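Local coordinates for Co-chaperone DjlA N-terminal domain-containing protein (Porphyromonas gingivalis, PDB 2H5N), which is of unknown function but binds magnesium and probably belongs with the tellurite-resistance TerB proteins and DjlA N-terminal domains, at residues Q16-I21 with R45-F50; I22-S27 with Q71-I76; V87-G92 with P119-M124. All blocks are in the same frame, centred on the assembly; numbering follows the deposited sequence. Where two conformers were deposited one is given.

Contact 1 (Q16-I21 with R45-F50)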
ATOM      1  N   GLN A  16      14.903 -14.499 -10.861  0.50 21.07           N
ATOM      2  CA  GLN A  16      14.313 -13.173 -11.124  0.50 20.98           C
ATOM      3  C   GLN A  16      12.926 -13.272 -11.792  0.50 20.82           C
ATOM      4  O   GLN A  16      12.095 -12.399 -11.597  0.50 20.42           O
ATOM      5  CB  GLN A  16      15.298 -12.166 -11.789  0.50 21.50           C
ATOM      6  CG  GLN A  16      15.688 -12.410 -13.243  0.50 21.79           C
ATOM      7  CD  GLN A  16      16.890 -11.563 -13.725  0.50 21.41           C
ATOM      8  OE1 GLN A  16      16.937 -10.330 -13.554  0.50 22.43           O
ATOM      9  NE2 GLN A  16      17.855 -12.226 -14.338  0.50 20.53           N
ATOM     10  N   GLU A  17      12.666 -14.356 -12.528  1.00 20.51           N
ATOM     11  CA  GLU A  17      11.306 -14.614 -13.039  1.00 20.13           C
ATOM     12  C   GLU A  17      10.331 -14.910 -11.911  1.00 20.00           C
ATOM     13  O   GLU A  17       9.235 -14.365 -11.908  1.00 20.21           O
ATOM     14  CB  GLU A  17      11.277 -15.756 -14.054  1.00 20.35           C
ATOM     15  CG  GLU A  17      11.748 -15.330 -15.460  1.00 20.31           C
ATOM     16  CD  GLU A  17      12.073 -16.528 -16.377  1.00 21.22           C
ATOM     17  OE1 GLU A  17      12.329 -17.656 -15.855  1.00 23.43           O
ATOM     18  OE2 GLU A  17      12.101 -16.343 -17.620  1.00 22.98           O
ATOM     19  N   LEU A  18      10.737 -15.735 -10.941  1.00 17.84           N
ATOM     20  CA  LEU A  18       9.930 -16.007  -9.771  1.00 18.93           C
ATOM     21  C   LEU A  18       9.627 -14.749  -8.957  1.00 19.34           C
ATOM     22  O   LEU A  18       8.508 -14.560  -8.501  1.00 19.64           O
ATOM     23  CB  LEU A  18      10.644 -17.040  -8.880  1.00 19.05           C
ATOM     24  CG  LEU A  18      10.677 -18.495  -9.403  1.00 20.05           C
ATOM     25  CD1 LEU A  18      11.541 -19.376  -8.456  1.00 22.53           C
ATOM     26  CD2 LEU A  18       9.282 -19.105  -9.498  1.00 20.72           C
ATOM     27  N   THR A  19      10.647 -13.904  -8.755  1.00 19.70           N
ATOM     28  CA  THR A  19      10.486 -12.622  -8.086  1.00 19.34           C
ATOM     29  C   THR A  19       9.466 -11.764  -8.863  1.00 19.38           C
ATOM     30  O   THR A  19       8.622 -11.084  -8.270  1.00 19.57           O
ATOM     31  CB  THR A  19      11.874 -11.913  -8.004  1.00 20.04           C
ATOM     32  OG1 THR A  19      12.809 -12.779  -7.313  1.00 23.00           O
ATOM     33  CG2 THR A  19      11.772 -10.625  -7.256  1.00 20.06           C
ATOM     34  N   ALA A  20       9.567 -11.787 -10.190  1.00 18.75           N
ATOM     35  CA  ALA A  20       8.639 -11.051 -11.063  1.00 18.78           C
ATOM     36  C   ALA A  20       7.189 -11.498 -10.935  1.00 19.31           C
ATOM     37  O   ALA A  20       6.266 -10.658 -10.897  1.00 18.47           O
ATOM     38  CB  ALA A  20       9.105 -11.138 -12.535  1.00 18.59           C
ATOM     39  N   ILE A  21       6.986 -12.822 -10.913  1.00 19.33           N
ATOM     40  CA  ILE A  21       5.665 -13.409 -10.724  1.00 19.63           C
ATOM     41  C   ILE A  21       5.013 -12.926  -9.428  1.00 18.83           C
ATOM     42  O   ILE A  21       3.883 -12.403  -9.429  1.00 19.76           O
ATOM     43  CB  ILE A  21       5.738 -14.969 -10.756  1.00 20.55           C
ATOM     44  CG1 ILE A  21       6.099 -15.427 -12.198  1.00 20.21           C
ATOM     45  CG2 ILE A  21       4.405 -15.619 -10.226  1.00 17.73           C
ATOM     46  CD1 ILE A  21       6.491 -16.882 -12.315  1.00 20.62           C
ATOM     47  N   ARG A  45       0.367 -19.958  -1.230  1.00 22.05           N
ATOM     48  CA  ARG A  45       0.199 -21.426  -1.367  1.00 23.10           C
ATOM     49  C   ARG A  45       0.414 -21.838  -2.833  1.00 22.89           C
ATOM     50  O   ARG A  45       1.216 -22.717  -3.121  1.00 22.30           O
ATOM     51  CB  ARG A  45      -1.174 -21.868  -0.869  1.00 22.56           C
ATOM     52  CG  ARG A  45      -1.391 -23.365  -0.834  1.00 26.24           C
ATOM     53  CD  ARG A  45      -2.789 -23.670  -0.309  1.00 31.32           C
ATOM     54  NE  ARG A  45      -3.832 -23.344  -1.291  1.00 36.00           N
ATOM     55  CZ  ARG A  45      -4.812 -22.444  -1.125  1.00 38.45           C
ATOM     56  NH1 ARG A  45      -4.927 -21.737   0.009  1.00 38.70           N
ATOM     57  NH2 ARG A  45      -5.692 -22.254  -2.109  1.00 36.75           N
ATOM     58  N   GLU A  46      -0.255 -21.151  -3.761  1.00 23.59           N
ATOM     59  CA  GLU A  46      -0.159 -21.502  -5.169  1.00 23.43           C
ATOM     60  C   GLU A  46       1.173 -21.158  -5.835  1.00 24.37           C
ATOM     61  O   GLU A  46       1.519 -21.764  -6.848  1.00 23.73           O
ATOM     62  CB  GLU A  46      -1.346 -20.920  -5.949  1.00 24.68           C
ATOM     63  CG  GLU A  46      -2.711 -21.461  -5.465  1.00 26.10           C
ATOM     64  CD  GLU A  46      -2.853 -22.974  -5.671  1.00 29.17           C
ATOM     65  OE1 GLU A  46      -2.570 -23.435  -6.781  1.00 28.79           O
ATOM     66  OE2 GLU A  46      -3.239 -23.694  -4.729  1.00 31.22           O
ATOM     67  N   PHE A  47       1.917 -20.194  -5.268  1.00 25.09           N
ATOM     68  CA  PHE A  47       3.282 -19.861  -5.714  1.00 25.92           C
ATOM     69  C   PHE A  47       4.221 -21.089  -5.656  1.00 26.85           C
ATOM     70  O   PHE A  47       5.114 -21.241  -6.487  1.00 27.00           O
ATOM     71  CB  PHE A  47       3.857 -18.703  -4.880  1.00 25.04           C
ATOM     72  CG  PHE A  47       5.140 -18.131  -5.411  1.00 25.80           C
ATOM     73  CD1 PHE A  47       5.280 -17.794  -6.764  1.00 24.55           C
ATOM     74  CD2 PHE A  47       6.195 -17.844  -4.545  1.00 26.27           C
ATOM     75  CE1 PHE A  47       6.463 -17.232  -7.252  1.00 24.06           C
ATOM     76  CE2 PHE A  47       7.397 -17.251  -5.033  1.00 27.06           C
ATOM     77  CZ  PHE A  47       7.520 -16.950  -6.389  1.00 25.63           C
ATOM     78  N   MET A  48       4.006 -21.957  -4.675  1.00 26.75           N
ATOM     79  CA  MET A  48       4.773 -23.177  -4.572  1.00 27.61           C
ATOM     80  C   MET A  48       4.642 -24.064  -5.818  1.00 27.89           C
ATOM     81  O   MET A  48       5.575 -24.801  -6.152  1.00 28.67           O
ATOM     82  CB  MET A  48       4.302 -23.931  -3.357  1.00 28.02           C
ATOM     83  CG  MET A  48       4.250 -23.024  -2.183  1.00 29.80           C
ATOM     84  SD  MET A  48       5.596 -23.518  -1.178  1.00 35.17           S
ATOM     85  CE  MET A  48       4.690 -24.767  -0.276  1.00 30.30           C
ATOM     86  N   ARG A  49       3.513 -23.968  -6.522  1.00 27.52           N
ATOM     87  CA  ARG A  49       3.306 -24.796  -7.717  1.00 28.45           C
ATOM     88  C   ARG A  49       4.297 -24.438  -8.803  1.00 27.88           C
ATOM     89  O   ARG A  49       4.427 -25.158  -9.784  1.00 28.00           O
ATOM     90  CB  ARG A  49       1.895 -24.661  -8.251  1.00 28.14           C
ATOM     91  CG  ARG A  49       0.847 -25.139  -7.284  1.00 31.67           C
ATOM     92  CD  ARG A  49       0.162 -26.306  -7.832  1.00 35.63           C
ATOM     93  NE  ARG A  49      -0.855 -26.785  -6.911  1.00 39.89           N
ATOM     94  CZ  ARG A  49      -1.474 -27.950  -7.042  1.00 40.01           C
ATOM     95  NH1 ARG A  49      -2.388 -28.306  -6.150  1.00 41.42           N
ATOM     96  NH2 ARG A  49      -1.175 -28.759  -8.058  1.00 39.24           N
ATOM     97  N   PHE A  50       5.008 -23.336  -8.600  1.00 27.98           N
ATOM     98  CA  PHE A  50       6.052 -22.873  -9.537  1.00 28.19           C
ATOM     99  C   PHE A  50       7.393 -23.564  -9.351  1.00 28.16           C
ATOM    100  O   PHE A  50       8.348 -23.286 -10.092  1.00 28.48           O
ATOM    101  CB  PHE A  50       6.200 -21.358  -9.479  1.00 27.52           C
ATOM    102  CG  PHE A  50       5.108 -20.633 -10.209  1.00 28.71           C
ATOM    103  CD1 PHE A  50       5.199 -20.420 -11.572  1.00 30.44           C
ATOM    104  CD2 PHE A  50       3.981 -20.181  -9.535  1.00 27.83           C
ATOM    105  CE1 PHE A  50       4.194 -19.729 -12.257  1.00 29.05           C
ATOM    106  CE2 PHE A  50       2.966 -19.513 -10.199  1.00 26.96           C
ATOM    107  CZ  PHE A  50       3.061 -19.290 -11.566  1.00 28.76           C
TER
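Leu18 and Ile21, one turn apart on helix 15-30, meet Phe47 and Phe50 of segment 45-50; the side chains touch through apolar contacts, with no hydrogen bond between the segments. The aliphatic-to-ring contacts divide by branch. Ile21 uses both of its branches on Phe50: CD1 comes to 3.7 Å from Phe50 CE1 as the two side chains reach toward each other tip to tip, while CG2 lies over one face of the ring, 4.0 Å above its plane and displaced toward the rim. The same methyl, Ile21 CG2, also lies 4.0 Å from Phe47 CE1, which wedges it between the two aromatic residues. Leu18 slides past Phe50 in the opposite direction, its CD2 3.8 Å from Phe50 CB.

The buried residues belong to an all-helical fold of the TerB family, in which segment 45-50, at the end of helix 37-47, packs against the first turns of helix 15-30; helices 54-64, 69-77 and 81-94 also pack on residues 18-21. Tyr90 and Tyr86 of helix 81-94, together with Phe13, set their rings edge-to-face with Phe50, extending the aromatic cluster beyond the two segments.

A different kind of approach involves the backbone. Phe47 CG is directed anti to its own N (chi1 -170°), and CZ stands 3.3 Å from Leu18 O, which lies obliquely to the ring. Charged groups stay on the far side of segment 45-50: Glu46 OE2 pairs with Arg45 NE at 3.5 Å, and its OE1 makes a longer, purely electrostatic approach to Arg49.

Contact 2 (I22-S27 with Q71-I76)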
ATOM      1  N   ILE A  22       5.746 -13.051  -8.338  1.00 18.51           N
ATOM      2  CA  ILE A  22       5.238 -12.631  -7.041  1.00 19.45           C
ATOM      3  C   ILE A  22       5.007 -11.092  -6.927  1.00 18.44           C
ATOM      4  O   ILE A  22       4.032 -10.674  -6.314  1.00 18.94           O
ATOM      5  CB  ILE A  22       6.018 -13.303  -5.836  1.00 19.97           C
ATOM      6  CG1 ILE A  22       5.151 -13.268  -4.589  1.00 22.31           C
ATOM      7  CG2 ILE A  22       7.347 -12.629  -5.515  1.00 21.12           C
ATOM      8  CD1 ILE A  22       3.908 -14.170  -4.668  1.00 21.85           C
ATOM      9  N   LYS A  23       5.841 -10.284  -7.588  1.00 17.27           N
ATOM     10  CA  LYS A  23       5.653  -8.819  -7.692  1.00 17.48           C
ATOM     11  C   LYS A  23       4.361  -8.455  -8.483  1.00 17.00           C
ATOM     12  O   LYS A  23       3.631  -7.511  -8.135  1.00 17.51           O
ATOM     13  CB  LYS A  23       6.908  -8.201  -8.355  1.00 17.79           C
ATOM     14  CG  LYS A  23       6.991  -6.664  -8.499  1.00 16.21           C
ATOM     15  CD  LYS A  23       6.976  -5.976  -7.120  1.00 17.97           C
ATOM     16  CE  LYS A  23       7.563  -4.557  -7.108  1.00 19.01           C
ATOM     17  NZ  LYS A  23       8.325  -4.226  -5.818  1.00 20.22           N
ATOM     18  N   MET A  24       4.059  -9.224  -9.516  1.00 16.54           N
ATOM     19  CA  MET A  24       2.809  -9.014 -10.258  1.00 17.38           C
ATOM     20  C   MET A  24       1.585  -9.325  -9.395  1.00 16.71           C
ATOM     21  O   MET A  24       0.611  -8.580  -9.400  1.00 16.97           O
ATOM     22  CB  MET A  24       2.811  -9.777 -11.599  1.00 16.95           C
ATOM     23  CG  MET A  24       3.883  -9.231 -12.621  1.00 17.82           C
ATOM     24  SD  MET A  24       3.567  -7.520 -13.170  1.00 12.34           S
ATOM     25  CE  MET A  24       4.504  -6.598 -11.923  1.00 16.00           C
ATOM     26  N   ALA A  25       1.687 -10.383  -8.604  1.00 17.91           N
ATOM     27  CA  ALA A  25       0.635 -10.843  -7.705  1.00 17.59           C
ATOM     28  C   ALA A  25       0.377  -9.865  -6.579  1.00 17.69           C
ATOM     29  O   ALA A  25      -0.783  -9.566  -6.266  1.00 18.86           O
ATOM     30  CB  ALA A  25       0.993 -12.223  -7.147  1.00 17.44           C
ATOM     31  N   LYS A  26       1.448  -9.381  -5.954  1.00 18.09           N
ATOM     32  CA  LYS A  26       1.357  -8.257  -5.018  1.00 18.01           C
ATOM     33  C   LYS A  26       0.681  -6.987  -5.600  1.00 18.80           C
ATOM     34  O   LYS A  26      -0.187  -6.364  -4.968  1.00 19.18           O
ATOM     35  CB  LYS A  26       2.733  -7.930  -4.492  1.00 18.59           C
ATOM     36  CG  LYS A  26       3.169  -8.788  -3.278  1.00 19.34           C
ATOM     37  CD  LYS A  26       4.605  -8.422  -2.888  1.00 22.96           C
ATOM     38  CE  LYS A  26       5.069  -9.238  -1.735  1.00 24.43           C
ATOM     39  NZ  LYS A  26       6.315  -8.706  -1.053  1.00 25.75           N
ATOM     40  N   SER A  27       1.117  -6.577  -6.775  1.00 18.14           N
ATOM     41  CA  SER A  27       0.615  -5.364  -7.385  1.00 18.91           C
ATOM     42  C   SER A  27      -0.875  -5.512  -7.637  1.00 18.64           C
ATOM     43  O   SER A  27      -1.646  -4.596  -7.364  1.00 19.78           O
ATOM     44  CB  SER A  27       1.360  -5.069  -8.694  1.00 18.81           C
ATOM     45  OG  SER A  27       2.773  -5.094  -8.512  1.00 20.39           O
ATOM     46  N   GLN A  71      10.102  -3.729 -14.174  1.00 17.74           N
ATOM     47  CA  GLN A  71      11.066  -4.754 -14.528  1.00 18.64           C
ATOM     48  C   GLN A  71      10.480  -6.150 -14.483  1.00 18.58           C
ATOM     49  O   GLN A  71      10.836  -7.014 -15.309  1.00 17.92           O
ATOM     50  CB  GLN A  71      12.266  -4.664 -13.575  1.00 19.82           C
ATOM     51  CG  GLN A  71      13.283  -5.784 -13.696  1.00 22.71           C
ATOM     52  CD  GLN A  71      13.969  -5.897 -15.055  1.00 28.99           C
ATOM     53  OE1 GLN A  71      13.840  -5.021 -15.946  1.00 31.93           O
ATOM     54  NE2 GLN A  71      14.720  -6.984 -15.222  1.00 27.66           N
ATOM     55  N   ALA A  72       9.579  -6.393 -13.525  1.00 18.98           N
ATOM     56  CA  ALA A  72       8.845  -7.679 -13.461  1.00 18.40           C
ATOM     57  C   ALA A  72       8.011  -7.869 -14.727  1.00 17.62           C
ATOM     58  O   ALA A  72       7.935  -8.954 -15.275  1.00 18.21           O
ATOM     59  CB  ALA A  72       7.954  -7.740 -12.193  1.00 17.14           C
ATOM     60  N   VAL A  73       7.362  -6.805 -15.181  1.00 17.69           N
ATOM     61  CA  VAL A  73       6.593  -6.837 -16.439  1.00 16.82           C
ATOM     62  C   VAL A  73       7.474  -7.269 -17.633  1.00 17.06           C
ATOM     63  O   VAL A  73       7.136  -8.219 -18.356  1.00 17.38           O
ATOM     64  CB  VAL A  73       5.939  -5.461 -16.748  1.00 17.11           C
ATOM     65  CG1 VAL A  73       5.315  -5.441 -18.178  1.00 16.08           C
ATOM     66  CG2 VAL A  73       4.875  -5.046 -15.642  1.00 15.89           C
ATOM     67  N   ALA A  74       8.596  -6.571 -17.841  1.00 17.42           N
ATOM     68  CA  ALA A  74       9.616  -6.946 -18.875  1.00 17.83           C
ATOM     69  C   ALA A  74      10.020  -8.434 -18.794  1.00 19.03           C
ATOM     70  O   ALA A  74      10.127  -9.136 -19.820  1.00 18.41           O
ATOM     71  CB  ALA A  74      10.840  -6.076 -18.713  1.00 16.86           C
ATOM     72  N   LEU A  75      10.252  -8.907 -17.562  1.00 19.33           N
ATOM     73  CA  LEU A  75      10.665 -10.306 -17.330  1.00 19.76           C
ATOM     74  C   LEU A  75       9.582 -11.335 -17.670  1.00 19.69           C
ATOM     75  O   LEU A  75       9.884 -12.388 -18.211  1.00 20.66           O
ATOM     76  CB  LEU A  75      11.097 -10.506 -15.872  1.00 19.62           C
ATOM     77  CG  LEU A  75      12.442  -9.906 -15.528  1.00 19.46           C
ATOM     78  CD1 LEU A  75      12.605  -9.825 -14.002  1.00 22.41           C
ATOM     79  CD2 LEU A  75      13.543 -10.763 -16.187  1.00 19.19           C
ATOM     80  N   ILE A  76       8.323 -11.010 -17.390  1.00 19.78           N
ATOM     81  CA  ILE A  76       7.181 -11.894 -17.713  1.00 19.69           C
ATOM     82  C   ILE A  76       6.869 -11.802 -19.217  1.00 19.53           C
ATOM     83  O   ILE A  76       6.627 -12.818 -19.910  1.00 19.37           O
ATOM     84  CB  ILE A  76       5.899 -11.472 -16.931  1.00 18.74           C
ATOM     85  CG1 ILE A  76       6.063 -11.585 -15.409  1.00 20.20           C
ATOM     86  CG2 ILE A  76       4.706 -12.282 -17.376  1.00 19.09           C
ATOM     87  CD1 ILE A  76       6.617 -12.914 -14.921  1.00 21.94           C
TER
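Met24 meets Ala72 and Val73 through a folded side chain: CG stands anti to the carbonyl carbon (chi1 -66°), and the chain bends at chi2, which places SD beside the other helix, and again at chi3, which places CE. SD lies 3.7 Å from Val73 CG2, the two side chains crossing at about a right angle, and the terminal CE comes 3.6 Å from Ala72 CB. Lys23 behaves differently. Its CG is anti to the backbone N (chi1 -176°), which brings the first part of the chain beside the same alanine, with CG 4.0 Å from Ala72 CB; the remainder leads away to where NZ is hydrogen-bonded to the carbonyl oxygens of Ser64 and Ile67. One methyl group thus receives both a thioether end and the aliphatic base of a lysine. Lys23 and Ala72 are the nearest backbone pair, CA to CA 6.7 Å, consistent with the small size of the alanine. Farther along helix 69-77, Ile76 CG1 touches Met24 CG more loosely, at 4.3 Å.

Within helix 15-30, Lys23 O is gripped twice. Ser27 OG donates to it at 2.6 Å, the buried hydroxyl finding its acceptor within its own helix; Ser27 N reaches the same oxygen from the opposite face of the carbonyl plane.

Ile112 and Cys116 of helix 103-116 also cover Met24. Leu115 of the second subunit packs on Met24, and Val73 meets Val73 of that subunit, carrying the apolar layer into the assembly. The axes of the two short segments cross at -125°, an oblique helix-helix packing within the all-helical TerB fold.

Contact 3 (V87-G92 with P119-M124)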
ATOM      1  N   VAL A  87       1.399 -18.390 -15.682  1.00 22.05           N
ATOM      2  CA  VAL A  87       1.372 -17.155 -14.872  1.00 20.23           C
ATOM      3  C   VAL A  87      -0.003 -16.513 -14.860  1.00 20.12           C
ATOM      4  O   VAL A  87      -0.465 -16.075 -13.789  1.00 20.19           O
ATOM      5  CB  VAL A  87       2.436 -16.118 -15.288  1.00 20.64           C
ATOM      6  CG1 VAL A  87       2.348 -14.874 -14.388  1.00 20.57           C
ATOM      7  CG2 VAL A  87       3.829 -16.720 -15.177  1.00 19.51           C
ATOM      8  N   ALA A  88      -0.656 -16.414 -16.031  1.00 20.23           N
ATOM      9  CA  ALA A  88      -2.044 -15.898 -16.076  1.00 20.33           C
ATOM     10  C   ALA A  88      -3.021 -16.745 -15.240  1.00 20.63           C
ATOM     11  O   ALA A  88      -3.948 -16.218 -14.617  1.00 20.53           O
ATOM     12  CB  ALA A  88      -2.559 -15.782 -17.529  1.00 20.08           C
ATOM     13  N   SER A  89      -2.827 -18.061 -15.239  1.00 21.01           N
ATOM     14  CA  SER A  89      -3.757 -18.948 -14.526  1.00 21.42           C
ATOM     15  C   SER A  89      -3.628 -18.681 -13.051  1.00 21.10           C
ATOM     16  O   SER A  89      -4.625 -18.569 -12.354  1.00 22.31           O
ATOM     17  CB  SER A  89      -3.542 -20.439 -14.877  1.00 20.94           C
ATOM     18  OG  SER A  89      -3.581 -20.603 -16.285  1.00 20.58           O
ATOM     19  N   TYR A  90      -2.389 -18.530 -12.613  1.00 21.31           N
ATOM     20  CA  TYR A  90      -2.025 -18.228 -11.232  1.00 21.36           C
ATOM     21  C   TYR A  90      -2.642 -16.910 -10.762  1.00 21.32           C
ATOM     22  O   TYR A  90      -3.250 -16.831  -9.697  1.00 20.51           O
ATOM     23  CB  TYR A  90      -0.493 -18.156 -11.128  1.00 21.46           C
ATOM     24  CG  TYR A  90       0.024 -17.590  -9.819  1.00 22.16           C
ATOM     25  CD1 TYR A  90      -0.231 -18.247  -8.611  1.00 19.30           C
ATOM     26  CD2 TYR A  90       0.774 -16.390  -9.782  1.00 19.71           C
ATOM     27  CE1 TYR A  90       0.232 -17.745  -7.425  1.00 20.33           C
ATOM     28  CE2 TYR A  90       1.265 -15.891  -8.573  1.00 19.53           C
ATOM     29  CZ  TYR A  90       0.990 -16.575  -7.396  1.00 21.19           C
ATOM     30  OH  TYR A  90       1.447 -16.117  -6.165  1.00 22.10           O
ATOM     31  N   LEU A  91      -2.524 -15.874 -11.590  1.00 21.64           N
ATOM     32  CA  LEU A  91      -3.049 -14.589 -11.220  1.00 20.71           C
ATOM     33  C   LEU A  91      -4.568 -14.671 -11.120  1.00 21.97           C
ATOM     34  O   LEU A  91      -5.152 -14.078 -10.238  1.00 22.36           O
ATOM     35  CB  LEU A  91      -2.555 -13.493 -12.157  1.00 21.11           C
ATOM     36  CG  LEU A  91      -1.059 -13.131 -12.025  1.00 19.49           C
ATOM     37  CD1 LEU A  91      -0.657 -12.269 -13.187  1.00 19.10           C
ATOM     38  CD2 LEU A  91      -0.712 -12.433 -10.671  1.00 19.04           C
ATOM     39  N   GLY A  92      -5.177 -15.493 -11.972  1.00 21.94           N
ATOM     40  CA  GLY A  92      -6.593 -15.631 -12.040  1.00 21.88           C
ATOM     41  C   GLY A  92      -7.222 -16.361 -10.883  1.00 23.06           C
ATOM     42  O   GLY A  92      -8.361 -16.044 -10.502  1.00 23.79           O
ATOM     43  N   PRO A 119      -2.191 -14.626 -22.034  1.00 25.91           N
ATOM     44  CA  PRO A 119      -3.415 -14.939 -22.789  1.00 26.05           C
ATOM     45  C   PRO A 119      -4.662 -14.736 -21.933  1.00 26.86           C
ATOM     46  O   PRO A 119      -4.606 -14.871 -20.695  1.00 27.49           O
ATOM     47  CB  PRO A 119      -3.234 -16.409 -23.125  1.00 26.60           C
ATOM     48  CG  PRO A 119      -2.479 -16.948 -21.936  1.00 26.57           C
ATOM     49  CD  PRO A 119      -1.463 -15.850 -21.652  1.00 25.49           C
ATOM     50  N   THR A 120      -5.769 -14.366 -22.573  1.00 27.57           N
ATOM     51  CA  THR A 120      -7.041 -14.238 -21.869  1.00 27.88           C
ATOM     52  C   THR A 120      -7.614 -15.636 -21.692  1.00 27.34           C
ATOM     53  O   THR A 120      -7.448 -16.501 -22.559  1.00 27.14           O
ATOM     54  CB  THR A 120      -8.071 -13.255 -22.563  1.00 28.84           C
ATOM     55  OG1 THR A 120      -8.970 -13.968 -23.424  1.00 32.04           O
ATOM     56  CG2 THR A 120      -7.393 -12.168 -23.332  1.00 27.87           C
ATOM     57  N   MET A 121      -8.235 -15.862 -20.541  1.00 26.97           N
ATOM     58  CA  MET A 121      -8.908 -17.111 -20.228  1.00 26.46           C
ATOM     59  C   MET A 121     -10.039 -16.814 -19.229  1.00 27.24           C
ATOM     60  O   MET A 121     -10.062 -15.764 -18.574  1.00 27.13           O
ATOM     61  CB  MET A 121      -7.920 -18.151 -19.656  1.00 27.01           C
ATOM     62  CG  MET A 121      -7.200 -17.707 -18.391  1.00 24.74           C
ATOM     63  SD  MET A 121      -5.997 -18.838 -17.641  1.00 23.79           S
ATOM     64  CE  MET A 121      -4.626 -18.667 -18.740  1.00 20.70           C
ATOM     65  N   THR A 122     -10.992 -17.731 -19.131  1.00 27.61           N
ATOM     66  CA  THR A 122     -11.997 -17.662 -18.058  1.00 28.14           C
ATOM     67  C   THR A 122     -11.367 -18.154 -16.761  1.00 28.48           C
ATOM     68  O   THR A 122     -10.316 -18.799 -16.771  1.00 26.85           O
ATOM     69  CB  THR A 122     -13.217 -18.523 -18.351  1.00 27.78           C
ATOM     70  OG1 THR A 122     -12.842 -19.895 -18.254  1.00 27.47           O
ATOM     71  CG2 THR A 122     -13.739 -18.247 -19.751  1.00 27.86           C
ATOM     72  N   VAL A 123     -12.052 -17.864 -15.657  1.00 30.06           N
ATOM     73  CA  VAL A 123     -11.568 -18.189 -14.335  1.00 31.33           C
ATOM     74  C   VAL A 123     -11.597 -19.723 -14.156  1.00 32.26           C
ATOM     75  O   VAL A 123     -10.745 -20.287 -13.454  1.00 32.19           O
ATOM     76  CB  VAL A 123     -12.344 -17.372 -13.255  1.00 31.31           C
ATOM     77  CG1 VAL A 123     -13.872 -17.599 -13.353  1.00 32.69           C
ATOM     78  CG2 VAL A 123     -11.810 -17.648 -11.853  1.00 32.61           C
ATOM     79  N   MET A 124     -12.564 -20.381 -14.820  1.00 32.56           N
ATOM     80  CA  MET A 124     -12.641 -21.839 -14.883  1.00 33.41           C
ATOM     81  C   MET A 124     -11.373 -22.439 -15.499  1.00 33.12           C
ATOM     82  O   MET A 124     -10.779 -23.349 -14.906  1.00 33.32           O
ATOM     83  CB  MET A 124     -13.886 -22.289 -15.660  1.00 33.44           C
ATOM     84  CG  MET A 124     -13.999 -23.811 -15.902  1.00 33.86           C
ATOM     85  SD  MET A 124     -15.654 -24.404 -16.349  1.00 36.00           S
ATOM     86  CE  MET A 124     -16.560 -24.307 -14.795  1.00 35.65           C
TER
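Met121 bridges Ala88 and Ser89, two successive residues of helix 81-94. Its CE lies 3.7 Å from Ala88 CB, while SD stands 3.3 Å from Ser89 OG; the methyl group is equally near that hydroxyl. Met121 CG occupies the crowded position between the backbone N and the carbonyl carbon (chi1 59°), and the chain then bends at chi3 to carry CE over the helix. On one flank, Pro119 meets the same alanine, with its CD 4.3 Å from Ala88 CB. On the other, Val123 CG2 comes 4.0 Å from Gly92 O, where the absence of a side chain accompanies a CA-to-CA separation of 6.0 Å between Gly92 and Val123.

Outside this first shell, Ser89 OG is hydrogen-bonded to Lys85 O, one turn back in its helix, and to Asn129 ND2 of helix 123-130. Trp109 of helix 103-116 and Ala126 and Asn129 of helix 123-130 touch the Met121 side chain. At the N-cap, the Thr122 side chain caps a backbone N just past the segment while Glu125 OE1 takes Thr122 N, consistent with a capping box, which ties the extended residues carrying Met121 to the start of helix 123-130.

No hydrogen bond joins the two segments directly: a serine hydroxyl already engaged by other partners lies beside a thioether, and the junction relies on van der Waals packing.

In the fold
Starting from the N terminus, helix 15-30 supplies the first segments of both contact 1 and contact 2. Contact 1 closes a largely helical excursion of 23 residues, bringing the end of helix 37-47 back to it; contact 2 spans 43 residues and returns helix 69-77 to the next part of helix 15-30. Their segments alternate along the chain, so these two closures cross, and they touch where Ala20 and Ile21 pack on Ala72 and Ile76. Contact 3 follows in series, closing 26 residues between helix 81-94 and the start of helix 123-130. Tyr90 and Leu91 join it to the others, Tyr90 packing on Phe50 and Ile22, Leu91 on Ala25.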